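TRAP-type C4-dicarboxylate:H+ symport system substrate-binding component DctP (Shewanella oneidensis, PDB 4MX6) binds succinate and probably serves as the periplasmic solute-binding component that delivers C4-dicarboxylates to a TRAP-type transporter. Local coordinates at residues N48-Q53 and L154-K159; Q53-F58 and V72-N77; P100-F105 and K110-F115; W221-S226 and G242-M247. All coordinates share one frame; numbering follows the deposited sequence.

Contact 1: N48-Q53 and L154-K159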
loop_
_atom_site.group_PDB
_atom_site.type_symbol
_atom_site.label_atom_id
_atom_site.label_comp_id
_atom_site.label_asym_id
_atom_site.label_seq_id
_atom_site.Cartn_x
_atom_site.Cartn_y
_atom_site.Cartn_z
ATOM N N ASN A 48 14.629 3.921 1.799
ATOM C CA ASN A 48 14.597 4.145 3.240
ATOM C C ASN A 48 13.143 4.255 3.730
ATOM O O ASN A 48 12.688 5.301 4.207
ATOM C CB ASN A 48 15.453 5.355 3.633
ATOM C CG ASN A 48 16.923 5.147 3.317
ATOM O OD1 ASN A 48 17.353 4.042 2.973
ATOM N ND2 ASN A 48 17.707 6.199 3.455
ATOM N N THR A 49 12.446 3.130 3.600
ATOM C CA THR A 49 11.006 2.988 3.833
ATOM C C THR A 49 10.750 1.563 4.326
ATOM O O THR A 49 11.631 0.714 4.205
ATOM C CB THR A 49 10.220 3.148 2.524
ATOM O OG1 THR A 49 10.613 2.120 1.601
ATOM C CG2 THR A 49 10.420 4.527 1.895
ATOM N N PRO A 50 9.546 1.269 4.845
ATOM C CA PRO A 50 9.309 -0.120 5.274
ATOM C C PRO A 50 9.493 -1.151 4.149
ATOM O O PRO A 50 10.146 -2.180 4.379
ATOM C CB PRO A 50 7.875 -0.101 5.822
ATOM C CG PRO A 50 7.282 1.213 5.360
ATOM C CD PRO A 50 8.445 2.153 5.253
ATOM N N LYS A 51 8.943 -0.913 2.954
ATOM C CA LYS A 51 9.102 -1.893 1.883
ATOM C C LYS A 51 10.536 -1.922 1.365
ATOM O O LYS A 51 11.063 -2.998 1.065
ATOM C CB LYS A 51 8.108 -1.623 0.751
ATOM C CG LYS A 51 8.273 -2.534 -0.449
ATOM C CD LYS A 51 7.021 -2.614 -1.318
ATOM C CE LYS A 51 6.515 -1.243 -1.726
ATOM N NZ LYS A 51 5.307 -1.353 -2.586
ATOM N N GLY A 52 11.175 -0.757 1.254
ATOM C CA GLY A 52 12.563 -0.727 0.822
ATOM C C GLY A 52 13.467 -1.543 1.737
ATOM O O GLY A 52 14.380 -2.262 1.285
ATOM N N GLN A 53 13.246 -1.405 3.034
ATOM C CA GLN A 53 14.033 -2.115 4.029
ATOM C C GLN A 53 13.674 -3.597 4.093
ATOM O O GLN A 53 14.559 -4.437 4.282
ATOM C CB GLN A 53 13.884 -1.459 5.400
ATOM C CG GLN A 53 14.483 -0.057 5.469
ATOM C CD GLN A 53 15.956 -0.053 5.166
ATOM O OE1 GLN A 53 16.758 -0.524 5.970
ATOM N NE2 GLN A 53 16.319 0.484 4.010
ATOM N N LEU A 154 2.521 -6.948 4.279
ATOM C CA LEU A 154 3.536 -6.032 4.779
ATOM C C LEU A 154 2.861 -4.677 4.994
ATOM O O LEU A 154 2.181 -4.174 4.103
ATOM C CB LEU A 154 4.689 -5.922 3.778
ATOM C CG LEU A 154 5.742 -4.865 4.080
ATOM C CD1 LEU A 154 6.510 -5.176 5.356
ATOM C CD2 LEU A 154 6.707 -4.740 2.906
ATOM N N HIS A 155 3.060 -4.103 6.169
ATOM C CA HIS A 155 2.444 -2.817 6.474
ATOM C C HIS A 155 3.163 -1.619 5.879
ATOM O O HIS A 155 4.391 -1.611 5.736
ATOM C CB HIS A 155 2.383 -2.611 7.989
ATOM C CG HIS A 155 1.551 -3.636 8.680
ATOM N ND1 HIS A 155 1.856 -4.227 9.885
ATOM C CD2 HIS A 155 0.376 -4.174 8.290
ATOM C CE1 HIS A 155 0.897 -5.089 10.196
ATOM N NE2 HIS A 155 -0.005 -5.076 9.234
ATOM N N ASN A 156 2.386 -0.570 5.600
ATOM C CA ASN A 156 2.938 0.771 5.484
ATOM C C ASN A 156 2.308 1.651 6.566
ATOM O O ASN A 156 2.961 1.946 7.569
ATOM C CB ASN A 156 2.816 1.345 4.078
ATOM C CG ASN A 156 3.618 2.621 3.925
ATOM O OD1 ASN A 156 3.673 3.446 4.851
ATOM N ND2 ASN A 156 4.274 2.782 2.790
ATOM N N GLY A 157 1.037 2.014 6.412
ATOM C CA GLY A 157 0.399 2.851 7.406
ATOM C C GLY A 157 -0.962 3.329 6.968
ATOM O O GLY A 157 -1.433 2.979 5.901
ATOM N N MET A 158 -1.568 4.176 7.787
ATOM C CA MET A 158 -2.815 4.814 7.411
ATOM C C MET A 158 -2.522 5.980 6.472
ATOM O O MET A 158 -1.485 6.622 6.566
ATOM C CB MET A 158 -3.564 5.304 8.645
ATOM C CG MET A 158 -3.812 4.237 9.705
ATOM S SD MET A 158 -4.696 2.770 9.173
ATOM C CE MET A 158 -6.340 3.440 8.927
ATOM N N LYS A 159 -3.440 6.254 5.558
ATOM C CA LYS A 159 -3.316 7.364 4.624
ATOM C C LYS A 159 -3.815 8.680 5.202
ATOM O O LYS A 159 -4.799 8.713 5.935
ATOM C CB LYS A 159 -4.097 7.045 3.337
ATOM C CG LYS A 159 -3.584 5.814 2.591
ATOM C CD LYS A 159 -4.334 5.529 1.299
ATOM C CE LYS A 159 -5.786 5.175 1.575
ATOM N NZ LYS A 159 -6.492 4.716 0.358
#
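The ring of Pro50 lies against a backbone carbonyl that is buried without a hydrogen-bond partner: Pro50 CB comes to 3.8 Å from His155 O. The same ring reaches the next residue of the strand, where Pro50 CG is 4.2 Å from the amide carbon Asn156 CG and the two side chains cross obliquely. The Asn156 amide is already committed at both ends, with ND2 bonded to Tyr246 OH and OD1 to Thr220 OG1, which fixes how its plane is turned. Asn156 and Gly157 together face Leu244 on strand 243-251, a classic beta bulge in the antiparallel pairing of that strand with strand 148-158. Opposite the strand, helix 50-65 begins at Pro50, with Thr49 as N-cap: Thr49 OG1 accepts from Gly52 N at 3.0 Å.

At the next residue of the helix, Leu154 CD2 packs on the root of Lys51, 3.9 Å from Lys51 CA and 4.0 Å from Lys51 CB. With its CG turned away from the backbone N (chi1 172°), Leu154 sends this methyl to the helix. The Lys51 chain then bends at chi3 (53°) and carries its ammonium away from the strand, where NZ bonds to Ala99 O and to O1 of succinate and the chain makes a cation-pi contact with the Tyr246 ring.

Contact 2: Q53-F58 and V72-N77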
loop_
_atom_site.group_PDB
_atom_site.type_symbol
_atom_site.label_atom_id
_atom_site.label_comp_id
_atom_site.label_asym_id
_atom_site.label_seq_id
_atom_site.Cartn_x
_atom_site.Cartn_y
_atom_site.Cartn_z
ATOM N N GLN A 53 13.246 -1.405 3.034
ATOM C CA GLN A 53 14.033 -2.115 4.029
ATOM C C GLN A 53 13.674 -3.597 4.093
ATOM O O GLN A 53 14.559 -4.437 4.282
ATOM C CB GLN A 53 13.884 -1.459 5.400
ATOM C CG GLN A 53 14.483 -0.057 5.469
ATOM C CD GLN A 53 15.956 -0.053 5.166
ATOM O OE1 GLN A 53 16.758 -0.524 5.970
ATOM N NE2 GLN A 53 16.319 0.484 4.010
ATOM N N MET A 54 12.392 -3.938 3.951
ATOM C CA MET A 54 11.986 -5.346 3.873
ATOM C C MET A 54 12.718 -6.037 2.726
ATOM O O MET A 54 13.245 -7.141 2.886
ATOM C CB MET A 54 10.469 -5.457 3.714
ATOM C CG MET A 54 9.966 -6.866 3.460
ATOM S SD MET A 54 9.858 -7.226 1.706
ATOM C CE MET A 54 9.548 -8.985 1.751
ATOM N N ALA A 55 12.766 -5.398 1.558
ATOM C CA ALA A 55 13.382 -6.031 0.395
ATOM C C ALA A 55 14.882 -6.242 0.629
ATOM O O ALA A 55 15.429 -7.295 0.278
ATOM C CB ALA A 55 13.129 -5.195 -0.852
ATOM N N LEU A 56 15.560 -5.238 1.195
ATOM C CA LEU A 56 16.995 -5.376 1.476
ATOM C C LEU A 56 17.264 -6.402 2.572
ATOM O O LEU A 56 18.248 -7.131 2.502
ATOM C CB LEU A 56 17.592 -4.023 1.851
ATOM C CG LEU A 56 17.774 -3.042 0.687
ATOM C CD1 LEU A 56 18.312 -1.723 1.205
ATOM C CD2 LEU A 56 18.676 -3.598 -0.405
ATOM N N LYS A 57 16.401 -6.488 3.577
ATOM C CA LYS A 57 16.580 -7.509 4.605
ATOM C C LYS A 57 16.450 -8.904 3.998
ATOM O O LYS A 57 17.218 -9.815 4.325
ATOM C CB LYS A 57 15.570 -7.309 5.739
ATOM C CG LYS A 57 15.701 -8.300 6.889
ATOM C CD LYS A 57 17.047 -8.196 7.599
ATOM C CE LYS A 57 17.082 -9.019 8.871
ATOM N NZ LYS A 57 18.357 -8.855 9.599
ATOM N N PHE A 58 15.490 -9.075 3.096
ATOM C CA PHE A 58 15.304 -10.350 2.404
ATOM C C PHE A 58 16.573 -10.715 1.629
ATOM O O PHE A 58 17.063 -11.849 1.715
ATOM C CB PHE A 58 14.066 -10.260 1.513
ATOM C CG PHE A 58 13.812 -11.479 0.658
ATOM C CD1 PHE A 58 13.601 -12.730 1.214
ATOM C CD2 PHE A 58 13.719 -11.342 -0.709
ATOM C CE1 PHE A 58 13.346 -13.813 0.414
ATOM C CE2 PHE A 58 13.452 -12.433 -1.508
ATOM C CZ PHE A 58 13.267 -13.663 -0.944
ATOM N N VAL A 72 19.761 -12.119 -4.319
ATOM C CA VAL A 72 18.583 -11.288 -4.525
ATOM C C VAL A 72 19.015 -9.915 -5.033
ATOM O O VAL A 72 19.809 -9.248 -4.379
ATOM C CB VAL A 72 17.778 -11.103 -3.221
ATOM C CG1 VAL A 72 16.526 -10.269 -3.484
ATOM C CG2 VAL A 72 17.395 -12.436 -2.624
ATOM N N SER A 73 18.512 -9.518 -6.201
ATOM C CA SER A 73 18.720 -8.179 -6.729
ATOM C C SER A 73 17.479 -7.348 -6.452
ATOM O O SER A 73 16.374 -7.745 -6.817
ATOM C CB SER A 73 19.004 -8.223 -8.230
ATOM O OG SER A 73 20.196 -8.940 -8.484
ATOM N N VAL A 74 17.674 -6.201 -5.812
ATOM C CA VAL A 74 16.568 -5.337 -5.428
ATOM C C VAL A 74 16.577 -4.078 -6.287
ATOM O O VAL A 74 17.604 -3.420 -6.437
ATOM C CB VAL A 74 16.663 -4.957 -3.931
ATOM C CG1 VAL A 74 15.567 -3.980 -3.541
ATOM C CG2 VAL A 74 16.592 -6.205 -3.052
ATOM N N PHE A 75 15.402 -3.726 -6.819
ATOM C CA PHE A 75 15.250 -2.606 -7.739
ATOM C C PHE A 75 14.185 -1.662 -7.199
ATOM O O PHE A 75 12.992 -1.871 -7.435
ATOM C CB PHE A 75 14.844 -3.113 -9.131
ATOM C CG PHE A 75 15.803 -4.113 -9.711
ATOM C CD1 PHE A 75 15.654 -5.469 -9.450
ATOM C CD2 PHE A 75 16.850 -3.709 -10.521
ATOM C CE1 PHE A 75 16.535 -6.393 -9.976
ATOM C CE2 PHE A 75 17.738 -4.644 -11.049
ATOM C CZ PHE A 75 17.570 -5.977 -10.769
ATOM N N PRO A 76 14.590 -0.626 -6.444
ATOM C CA PRO A 76 13.626 0.306 -5.847
ATOM C C PRO A 76 13.187 1.377 -6.847
ATOM O O PRO A 76 13.700 1.425 -7.976
ATOM C CB PRO A 76 14.448 0.950 -4.728
ATOM C CG PRO A 76 15.835 1.031 -5.323
ATOM C CD PRO A 76 15.981 -0.271 -6.095
ATOM N N ASN A 77 12.249 2.224 -6.440
ATOM C CA ASN A 77 11.951 3.454 -7.179
ATOM C C ASN A 77 11.509 3.238 -8.623
ATOM O O ASN A 77 11.747 4.100 -9.468
ATOM C CB ASN A 77 13.192 4.361 -7.233
ATOM C CG ASN A 77 13.603 4.876 -5.892
ATOM O OD1 ASN A 77 12.800 5.487 -5.197
ATOM N ND2 ASN A 77 14.871 4.668 -5.523
#
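The helical turn that presents Ala55 and Leu56 to Val74 is closed by the bond from Lys57 N to Gln53 O, at 2.8 Å. Across the interface itself everything is apolar packing or carbon against a carbonyl. Val74 sets both methyls against Ala55. CG1, set opposite the backbone N (chi1 176°), meets Ala55 CB at 3.8 Å, whereas CG2 comes to 3.7 Å from Ala55 O, the carbonyl of the same residue. Leu56 starts out pointing away from the strand, yet its tip curls back and Leu56 CD2 stands 4.3 Å from Val74 CG2, a looser touch on the methyl that also meets Ala55 O.

Helix 50-65 and strand 70-75 belong to a beta-alpha-beta unit whose first strand, 37-42, runs parallel to 70-75 in the sheet. The short helical and strand segments accordingly run nearly antiparallel, 164° between their directions, with their axes 8.6 Å apart at closest approach; the small Ala55 side chain faces the strand at this point.

Toward the other end, Val72 meets the Phe58 ring with both branches: CG1 is 4.1 Å from Phe58 CD2, and CG2 is 4.1 Å from Phe58 CE2. The two side chains cross at about a right angle. The Phe58 ring also touches Phe41 of strand 37-42 and meets Phe97 edge-to-face. Beyond it, residues later in the same helix hold the strand backbone, Glu63 OE2 accepting from Val72 N and Lys59 NZ donating to Val72 O.

Contact 3: P100-F105 and K110-F115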
loop_
_atom_site.group_PDB
_atom_site.type_symbol
_atom_site.label_atom_id
_atom_site.label_comp_id
_atom_site.label_asym_id
_atom_site.label_seq_id
_atom_site.Cartn_x
_atom_site.Cartn_y
_atom_site.Cartn_z
ATOM N N PRO A 100 2.988 -5.132 -4.245
ATOM C CA PRO A 100 2.095 -4.010 -4.536
ATOM C C PRO A 100 1.172 -3.697 -3.384
ATOM O O PRO A 100 0.781 -4.582 -2.613
ATOM C CB PRO A 100 1.263 -4.513 -5.732
ATOM C CG PRO A 100 1.959 -5.764 -6.221
ATOM C CD PRO A 100 2.609 -6.335 -5.006
ATOM N N SER A 101 0.754 -2.442 -3.330
ATOM C CA SER A 101 -0.394 -2.070 -2.531
ATOM C C SER A 101 -1.551 -3.030 -2.792
ATOM O O SER A 101 -1.814 -3.415 -3.933
ATOM C CB SER A 101 -0.839 -0.670 -2.928
ATOM O OG SER A 101 -2.081 -0.369 -2.322
ATOM N N LEU A 102 -2.298 -3.325 -1.728
ATOM C CA LEU A 102 -3.502 -4.136 -1.807
ATOM C C LEU A 102 -4.527 -3.536 -2.775
ATOM O O LEU A 102 -5.418 -4.254 -3.217
ATOM C CB LEU A 102 -4.095 -4.331 -0.401
ATOM C CG LEU A 102 -3.179 -5.135 0.533
ATOM C CD1 LEU A 102 -3.565 -4.966 1.978
ATOM C CD2 LEU A 102 -3.186 -6.612 0.168
ATOM N N SER A 103 -4.412 -2.234 -3.065
ATOM C CA SER A 103 -5.299 -1.529 -3.976
ATOM C C SER A 103 -5.082 -1.869 -5.445
ATOM O O SER A 103 -5.881 -1.471 -6.288
ATOM C CB SER A 103 -5.072 -0.018 -3.854
ATOM O OG SER A 103 -5.016 0.405 -2.508
ATOM N N LYS A 104 -4.003 -2.575 -5.768
ATOM C CA LYS A 104 -3.538 -2.658 -7.155
ATOM C C LYS A 104 -3.745 -4.029 -7.799
ATOM O O LYS A 104 -3.072 -4.379 -8.764
ATOM C CB LYS A 104 -2.059 -2.219 -7.240
ATOM C CG LYS A 104 -1.867 -0.724 -6.924
ATOM C CD LYS A 104 -0.416 -0.301 -6.855
ATOM C CE LYS A 104 -0.300 1.165 -6.447
ATOM N NZ LYS A 104 1.100 1.569 -6.153
ATOM N N PHE A 105 -4.689 -4.801 -7.267
ATOM C CA PHE A 105 -4.899 -6.179 -7.703
ATOM C C PHE A 105 -6.197 -6.427 -8.478
ATOM O O PHE A 105 -6.518 -7.582 -8.765
ATOM C CB PHE A 105 -4.837 -7.107 -6.489
ATOM C CG PHE A 105 -3.443 -7.295 -5.937
ATOM C CD1 PHE A 105 -2.554 -8.155 -6.554
ATOM C CD2 PHE A 105 -3.027 -6.638 -4.792
ATOM C CE1 PHE A 105 -1.276 -8.358 -6.043
ATOM C CE2 PHE A 105 -1.747 -6.836 -4.285
ATOM C CZ PHE A 105 -0.885 -7.709 -4.905
ATOM N N LYS A 110 -11.356 -9.227 -7.315
ATOM C CA LYS A 110 -12.086 -8.099 -6.743
ATOM C C LYS A 110 -12.157 -8.201 -5.219
ATOM O O LYS A 110 -12.673 -7.312 -4.548
ATOM C CB LYS A 110 -13.502 -8.039 -7.312
ATOM C CG LYS A 110 -13.559 -7.899 -8.817
ATOM C CD LYS A 110 -12.968 -6.587 -9.298
ATOM C CE LYS A 110 -13.091 -6.495 -10.806
ATOM N NZ LYS A 110 -13.077 -5.100 -11.284
ATOM N N ARG A 111 -11.644 -9.289 -4.663
ATOM C CA ARG A 111 -11.811 -9.534 -3.236
ATOM C C ARG A 111 -10.976 -8.600 -2.355
ATOM O O ARG A 111 -11.392 -8.260 -1.234
ATOM C CB ARG A 111 -11.494 -10.992 -2.916
ATOM C CG ARG A 111 -12.548 -11.962 -3.457
ATOM C CD ARG A 111 -12.104 -13.418 -3.338
ATOM N NE ARG A 111 -11.828 -13.795 -1.954
ATOM C CZ ARG A 111 -11.245 -14.930 -1.585
ATOM N NH1 ARG A 111 -10.842 -15.793 -2.500
ATOM N NH2 ARG A 111 -11.027 -15.181 -0.299
ATOM N N LEU A 112 -9.817 -8.157 -2.851
ATOM C CA LEU A 112 -8.929 -7.306 -2.060
ATOM C C LEU A 112 -9.428 -5.866 -1.951
ATOM O O LEU A 112 -8.894 -5.093 -1.153
ATOM C CB LEU A 112 -7.488 -7.364 -2.589
ATOM C CG LEU A 112 -6.828 -8.731 -2.369
ATOM C CD1 LEU A 112 -5.557 -8.863 -3.181
ATOM C CD2 LEU A 112 -6.531 -8.948 -0.896
ATOM N N GLN A 113 -10.468 -5.534 -2.719
ATOM C CA GLN A 113 -11.086 -4.213 -2.670
ATOM C C GLN A 113 -11.522 -3.828 -1.263
ATOM O O GLN A 113 -11.613 -2.644 -0.942
ATOM C CB GLN A 113 -12.288 -4.150 -3.623
ATOM C CG GLN A 113 -11.873 -4.113 -5.068
ATOM C CD GLN A 113 -13.025 -3.903 -6.021
ATOM O OE1 GLN A 113 -12.924 -3.105 -6.953
ATOM N NE2 GLN A 113 -14.124 -4.616 -5.810
ATOM N N VAL A 114 -11.824 -4.820 -0.426
ATOM C CA VAL A 114 -12.204 -4.550 0.952
ATOM C C VAL A 114 -11.189 -3.637 1.651
ATOM O O VAL A 114 -11.571 -2.763 2.426
ATOM C CB VAL A 114 -12.435 -5.858 1.741
ATOM C CG1 VAL A 114 -11.166 -6.693 1.859
ATOM C CG2 VAL A 114 -13.024 -5.542 3.118
ATOM N N PHE A 115 -9.907 -3.833 1.369
ATOM C CA PHE A 115 -8.873 -3.067 2.039
ATOM C C PHE A 115 -8.900 -1.573 1.723
ATOM O O PHE A 115 -8.344 -0.781 2.480
ATOM C CB PHE A 115 -7.495 -3.644 1.711
ATOM C CG PHE A 115 -7.159 -4.898 2.472
ATOM C CD1 PHE A 115 -6.833 -4.838 3.821
ATOM C CD2 PHE A 115 -7.130 -6.132 1.827
ATOM C CE1 PHE A 115 -6.496 -5.983 4.509
ATOM C CE2 PHE A 115 -6.790 -7.281 2.517
ATOM C CZ PHE A 115 -6.472 -7.204 3.861
#
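A CH-pi contact joins Leu102 and Phe115: the methyl Leu102 CD1 sits over the middle of the ring, 3.6 Å from the Phe115 centroid and only 11° off the ring normal. All six ring carbons of Phe115 lie within about 4.1 Å of that methyl. With Phe115 CG opposite its own carbonyl carbon (chi1 -77°) and the ring turned by chi2 (-74°), its face lies toward the leucine. Were an alanine to stand in for Phe115, Leu102 CD1 would probably be left without the aromatic face it rests on, and a gap would be likely to open beside Leu139.

The remaining cross-contacts are plain apolar packing. Leu112 is shared between two partners, its CD2 lying 4.2 Å from Leu102 CD2 and its CD1 3.7 Å from Phe105 CD2. Leu112 CB also approaches the backbone, at 3.8 Å from Leu102 O.

Backbone bonds within the segments stiffen both sides: Lys104 N to Ser101 O and Phe115 N to Leu112 O, each 3.0 Å. Segments 100-105, which carries the succinate-binding Lys104, and 110-115 pack together between helices 86-91 and 124-132, with Leu102 and Leu112 touching Met247 of strand 243-251, and Leu112 and Phe115 packing on Leu139 of helix 134-139.

Contact 4: W221-S226 and G242-M247. With SIN (succinic acid), chain B.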
loop_
_atom_site.group_PDB
_atom_site.type_symbol
_atom_site.label_atom_id
_atom_site.label_comp_id
_atom_site.label_asym_id
_atom_site.label_seq_id
_atom_site.Cartn_x
_atom_site.Cartn_y
_atom_site.Cartn_z
ATOM N N TRP A 221 2.679 8.870 5.956
ATOM C CA TRP A 221 3.780 9.774 6.290
ATOM C C TRP A 221 5.076 9.332 5.612
ATOM O O TRP A 221 5.840 10.168 5.149
ATOM C CB TRP A 221 4.008 9.894 7.802
ATOM C CG TRP A 221 2.852 10.456 8.556
ATOM C CD1 TRP A 221 2.080 9.787 9.445
ATOM C CD2 TRP A 221 2.335 11.795 8.506
ATOM N NE1 TRP A 221 1.116 10.605 9.951
ATOM C CE2 TRP A 221 1.236 11.843 9.389
ATOM C CE3 TRP A 221 2.684 12.951 7.807
ATOM C CZ2 TRP A 221 0.492 12.996 9.597
ATOM C CZ3 TRP A 221 1.942 14.101 8.031
ATOM C CH2 TRP A 221 0.863 14.107 8.921
ATOM N N SER A 222 5.343 8.028 5.581
ATOM C CA SER A 222 6.601 7.534 5.026
ATOM C C SER A 222 6.736 7.864 3.550
ATOM O O SER A 222 7.798 8.313 3.122
ATOM C CB SER A 222 6.725 6.027 5.222
ATOM O OG SER A 222 7.729 5.482 4.373
ATOM N N ASN A 223 5.699 7.644 2.755
ATOM C CA ASN A 223 5.768 8.016 1.342
ATOM C C ASN A 223 5.787 9.540 1.143
ATOM O O ASN A 223 6.499 10.062 0.276
ATOM C CB ASN A 223 4.634 7.383 0.543
ATOM C CG ASN A 223 4.950 5.963 0.109
ATOM O OD1 ASN A 223 6.127 5.578 -0.043
ATOM N ND2 ASN A 223 3.911 5.188 -0.125
ATOM N N THR A 224 5.012 10.254 1.953
ATOM C CA THR A 224 4.915 11.701 1.839
ATOM C C THR A 224 6.289 12.326 2.081
ATOM O O THR A 224 6.689 13.259 1.368
ATOM C CB THR A 224 3.867 12.239 2.827
ATOM O OG1 THR A 224 2.593 11.671 2.530
ATOM C CG2 THR A 224 3.740 13.748 2.761
ATOM N N TYR A 225 7.002 11.828 3.090
ATOM C CA TYR A 225 8.342 12.314 3.400
ATOM C C TYR A 225 9.380 11.893 2.367
ATOM O O TYR A 225 10.093 12.726 1.806
ATOM C CB TYR A 225 8.785 11.859 4.797
ATOM C CG TYR A 225 10.201 12.282 5.087
ATOM C CD1 TYR A 225 10.512 13.617 5.281
ATOM C CD2 TYR A 225 11.241 11.367 5.105
ATOM C CE1 TYR A 225 11.811 14.030 5.515
ATOM C CE2 TYR A 225 12.547 11.760 5.336
ATOM C CZ TYR A 225 12.829 13.097 5.542
ATOM O OH TYR A 225 14.136 13.500 5.773
ATOM N N SER A 226 9.433 10.594 2.084
ATOM C CA SER A 226 10.503 10.073 1.241
ATOM C C SER A 226 10.390 10.537 -0.218
ATOM O O SER A 226 11.401 10.656 -0.891
ATOM C CB SER A 226 10.610 8.547 1.322
ATOM O OG SER A 226 9.416 7.913 0.914
ATOM N N GLY A 242 -7.862 5.628 5.352
ATOM C CA GLY A 242 -7.781 4.312 4.728
ATOM C C GLY A 242 -6.422 3.728 5.021
ATOM O O GLY A 242 -5.550 4.427 5.546
ATOM N N VAL A 243 -6.221 2.455 4.698
ATOM C CA VAL A 243 -4.921 1.817 4.892
ATOM C C VAL A 243 -4.188 1.663 3.577
ATOM O O VAL A 243 -4.791 1.360 2.553
ATOM C CB VAL A 243 -5.044 0.437 5.612
ATOM C CG1 VAL A 243 -5.836 -0.595 4.817
ATOM C CG2 VAL A 243 -3.667 -0.128 5.943
ATOM N N LEU A 244 -2.876 1.905 3.624
ATOM C CA LEU A 244 -1.953 1.520 2.552
ATOM C C LEU A 244 -1.086 0.404 3.104
ATOM O O LEU A 244 -0.206 0.636 3.926
ATOM C CB LEU A 244 -1.070 2.687 2.102
ATOM C CG LEU A 244 0.154 2.268 1.214
ATOM C CD1 LEU A 244 -0.277 1.673 -0.100
ATOM C CD2 LEU A 244 1.104 3.430 0.954
ATOM N N ASP A 245 -1.378 -0.819 2.673
ATOM C CA ASP A 245 -0.597 -2.006 3.005
ATOM C C ASP A 245 -0.305 -2.765 1.717
ATOM O O ASP A 245 -0.845 -2.448 0.656
ATOM C CB ASP A 245 -1.355 -2.923 3.990
ATOM C CG ASP A 245 -0.931 -2.769 5.437
ATOM O OD1 ASP A 245 -0.401 -1.711 5.818
ATOM O OD2 ASP A 245 -1.129 -3.758 6.178
ATOM N N TYR A 246 0.553 -3.773 1.825
ATOM C CA TYR A 246 1.008 -4.548 0.684
ATOM C C TYR A 246 0.711 -6.031 0.827
ATOM O O TYR A 246 0.674 -6.553 1.933
ATOM C CB TYR A 246 2.518 -4.398 0.540
ATOM C CG TYR A 246 3.020 -2.979 0.595
ATOM C CD1 TYR A 246 2.660 -2.065 -0.371
ATOM C CD2 TYR A 246 3.862 -2.565 1.616
ATOM C CE1 TYR A 246 3.140 -0.758 -0.346
ATOM C CE2 TYR A 246 4.373 -1.278 1.638
ATOM C CZ TYR A 246 4.013 -0.381 0.660
ATOM O OH TYR A 246 4.573 0.881 0.669
ATOM N N MET A 247 0.600 -6.713 -0.309
ATOM C CA MET A 247 0.748 -8.173 -0.330
ATOM C C MET A 247 2.053 -8.512 -1.032
ATOM O O MET A 247 2.268 -8.099 -2.168
ATOM C CB MET A 247 -0.424 -8.874 -1.029
ATOM C CG MET A 247 -0.401 -10.368 -0.777
ATOM S SD MET A 247 -1.728 -11.302 -1.583
ATOM C CE MET A 247 -3.147 -10.638 -0.725
HETATM C C1 SIN B . 3.762 2.181 -2.417
HETATM O O1 SIN B . 3.979 1.028 -2.874
HETATM O O2 SIN B . 3.926 2.476 -1.214
HETATM C C2 SIN B . 3.215 3.239 -3.341
HETATM C C3 SIN B . 1.739 3.470 -3.024
HETATM C C4 SIN B . 1.099 4.432 -3.991
HETATM O O3 SIN B . 0.611 5.511 -3.546
HETATM O O4 SIN B . 1.043 4.152 -5.209
#
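Asn223 and Tyr246 meet through one oxygen of succinate. Asn223 ND2 donates to O2 of the ligand at 2.9 Å with an N-H...O angle of 167°, and Tyr246 OH donates to the same O2 at 2.6 Å. The oxygen lies at the edge of the Tyr246 ring, in its plane, while O1 approaches the ring obliquely, 3.2 Å from Tyr246 CE1. Leu244 completes this tight spot: Leu244 CD2 is 3.5 Å from Asn223 ND2. The same methyl, Leu244 CD2, is 3.7 Å from succinate O2, and Leu244 CD1 is 4.0 Å from succinate C3. With Leu244 CG opposite the backbone N (chi1 166°), both methyls reach the pocket side of strand 243-251.

Away from the ligand the two segments part. The nearest CA atoms, those of Asn223 and Leu244, remain 10.2 Å apart, so helix 221-226 and the strand are bridged by side chains and ligand. On the helix's partly exposed side Ser226 folds back on its own backbone, its N and OG reaching Ser222 O from opposite faces of the carbonyl plane.

A phenylalanine in place of Tyr246 is likely to leave O2 with one donor fewer and Asn156 ND2 without its hydroxyl mate. Both donors to O2 here are formally neutral, and positive charge comes from Lys51, Lys104 and Arg179, which also bond to the ligand; Lys51 reaches O1 and Lys104 the far carboxylate at O4. Such charge matching at the two ends is consistent with selection of a C4-dicarboxylate, bound as an anion.

Contacts 1 and 4, with centres 6 Å apart, both border the succinate site, supplying Lys51, Asn223 and Tyr246: their strands are neighbours in one antiparallel sheet, where Leu154 O and Tyr246 N lie 2.8 Å apart. Contact 3 abuts the far edge of strand 243-251, Leu102 N lying 2.9 Å from Asp245 O, and its segment 100-105 brings Lys104 to the ligand. Contact 2 continues contact 1 along helix 50-65 through the shared Gln53, and Leu154 CD2 packs on Met54 CB at 3.9 Å. Contact 2 is peripheral to the pocket, the Ala55 side chain being about 11 Å from succinate, and its centre is about 22 Å from that of contact 3.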